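PDB 5LBD: copper-transporting ATPase PAA1, chloroplastic from Arabidopsis thaliana, which uses ATP hydrolysis to carry monovalent copper across the plastid envelope, supplying the copper proteins of the stroma. Local coordinates for residues Lys82-Gly87 and Val116-Asp121. The protein carries 2 engineered substitutions. Numbering follows the deposited sequence.
Sequences KRVTVG and VYIGVD
One face of the Arg83 guanidinium carries Asp121 CA, 3.9 Å above the plane and displaced toward its outer atoms, while a water accepts from NE at the edge; the Tyr117 ring receives Gly87 O at its edge, in plane. Arg83, Gly87 and Tyr117 lie on neighbouring antiparallel strands, 82-87 and 115-120, in the twisted sheet of the nucleotide-binding (N) domain of a P1B-type ATPase, and Asp121 just follows the second. Backbone bonds join Thr85 to Gly119 and Gly87 to Tyr117 in both directions. Val84, Val86, Ile118 and Val120 turn to the face covered partly by helix 26-37, where branched apolar residues fit: Ile118 CD1 lies 3.8 Å from Val86 CG1. Thr85 and Tyr117 take the other face, against helix 89-94. At Gly119 a CB would collide with Thr85 OG1, and at Gly87 it would be jammed against Val86 O, so glycine suits both.

Asp121 CG sits beside the backbone N, anti to the carbonyl carbon (chi1 -71°), and OD1 stands in for a backbone acceptor: Arg83 N donates to it at 2.9 Å, almost straight (172°), from above the carboxylate plane. Arg83 NE is 4.2 Å from Asp121 OD1, which lies well out of the guanidinium plane, so any attraction is probably of charge alone; NH2 bonds to His95 O. An alanine at Asp121 would probably leave Arg83 N without its acceptor and take away the carboxylate charge near the guanidinium. Asp121 N donates to Arg83 O, and a water donates to both Arg83 O, at 3.1 Å, and Asp121 O, at 2.8 Å.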
# COMPACT_ATOMS: atom_id res chain seq x y z
N LYS A 82 -12.72 3.16 1.73
CA LYS A 82 -12.19 1.95 1.11
C LYS A 82 -11.32 1.21 2.11
O LYS A 82 -10.57 1.82 2.86
CB LYS A 82 -11.37 2.29 -0.14
CG LYS A 82 -12.20 2.88 -1.25
CD LYS A 82 -11.31 3.44 -2.34
CE LYS A 82 -10.78 4.83 -2.00
NZ LYS A 82 -11.89 5.81 -1.94
N ARG A 83 -11.38 -0.13 2.07
CA ARG A 83 -10.47 -0.95 2.88
C ARG A 83 -9.15 -1.10 2.13
O ARG A 83 -9.08 -1.83 1.14
CB ARG A 83 -11.07 -2.33 3.15
CG ARG A 83 -12.50 -2.31 3.66
CD ARG A 83 -13.02 -3.73 4.07
NE ARG A 83 -13.13 -4.67 2.94
CZ ARG A 83 -12.16 -5.51 2.57
NH1 ARG A 83 -10.99 -5.55 3.23
NH2 ARG A 83 -12.36 -6.32 1.53
N VAL A 84 -8.11 -0.44 2.62
CA VAL A 84 -6.83 -0.37 1.93
C VAL A 84 -5.84 -1.21 2.73
O VAL A 84 -5.62 -0.95 3.91
CB VAL A 84 -6.33 1.07 1.78
CG1 VAL A 84 -4.96 1.08 1.13
CG2 VAL A 84 -7.29 1.88 0.96
N THR A 85 -5.26 -2.22 2.09
CA THR A 85 -4.29 -3.10 2.72
C THR A 85 -2.92 -2.84 2.12
O THR A 85 -2.79 -2.57 0.92
CB THR A 85 -4.63 -4.57 2.54
OG1 THR A 85 -4.83 -4.83 1.14
CG2 THR A 85 -5.89 -4.89 3.30
N VAL A 86 -1.90 -2.97 2.95
CA VAL A 86 -0.51 -2.79 2.57
C VAL A 86 0.27 -3.92 3.21
O VAL A 86 0.38 -3.97 4.44
CB VAL A 86 0.05 -1.45 3.03
CG1 VAL A 86 1.43 -1.30 2.56
CG2 VAL A 86 -0.82 -0.29 2.54
N GLY A 87 0.81 -4.84 2.41
CA GLY A 87 1.55 -5.93 3.01
C GLY A 87 1.90 -7.03 2.06
O GLY A 87 2.06 -6.81 0.86
N VAL A 116 5.91 -4.69 -1.51
CA VAL A 116 4.64 -4.77 -0.82
C VAL A 116 3.51 -4.75 -1.84
O VAL A 116 3.64 -4.22 -2.95
CB VAL A 116 4.47 -3.65 0.23
CG1 VAL A 116 5.68 -3.62 1.14
CG2 VAL A 116 4.28 -2.31 -0.43
N TYR A 117 2.41 -5.39 -1.47
CA TYR A 117 1.20 -5.43 -2.27
C TYR A 117 0.17 -4.50 -1.64
O TYR A 117 0.11 -4.35 -0.42
CB TYR A 117 0.67 -6.85 -2.39
CG TYR A 117 1.56 -7.76 -3.24
CD1 TYR A 117 2.67 -8.34 -2.71
CD2 TYR A 117 1.31 -7.92 -4.59
CE1 TYR A 117 3.52 -9.14 -3.48
CE2 TYR A 117 2.15 -8.74 -5.37
CZ TYR A 117 3.25 -9.33 -4.79
OH TYR A 117 4.11 -10.11 -5.50
N ILE A 118 -0.68 -3.96 -2.49
CA ILE A 118 -1.72 -3.03 -2.11
C ILE A 118 -3.05 -3.61 -2.55
O ILE A 118 -3.27 -3.88 -3.74
CB ILE A 118 -1.52 -1.66 -2.75
CG1 ILE A 118 -0.09 -1.14 -2.54
CG2 ILE A 118 -2.54 -0.70 -2.19
CD1 ILE A 118 0.33 -1.07 -1.11
N GLY A 119 -3.96 -3.79 -1.58
CA GLY A 119 -5.33 -4.13 -1.88
C GLY A 119 -6.23 -2.94 -1.62
O GLY A 119 -6.00 -2.15 -0.69
N VAL A 120 -7.29 -2.83 -2.41
CA VAL A 120 -8.32 -1.82 -2.23
C VAL A 120 -9.65 -2.55 -2.33
O VAL A 120 -10.00 -3.06 -3.39
CB VAL A 120 -8.24 -0.68 -3.25
CG1 VAL A 120 -9.27 0.34 -2.93
CG2 VAL A 120 -6.88 -0.05 -3.18
N ASP A 121 -10.34 -2.67 -1.19
CA ASP A 121 -11.54 -3.50 -1.10
C ASP A 121 -11.22 -4.90 -1.63
O ASP A 121 -10.34 -5.57 -1.09
CB ASP A 121 -12.71 -2.82 -1.84
CG ASP A 121 -13.22 -1.57 -1.09
OD1 ASP A 121 -13.13 -1.52 0.17
OD2 ASP A 121 -13.74 -0.63 -1.74
O HOH W 1 -8.80 -4.94 1.14
O HOH W 2 -15.42 -3.45 1.82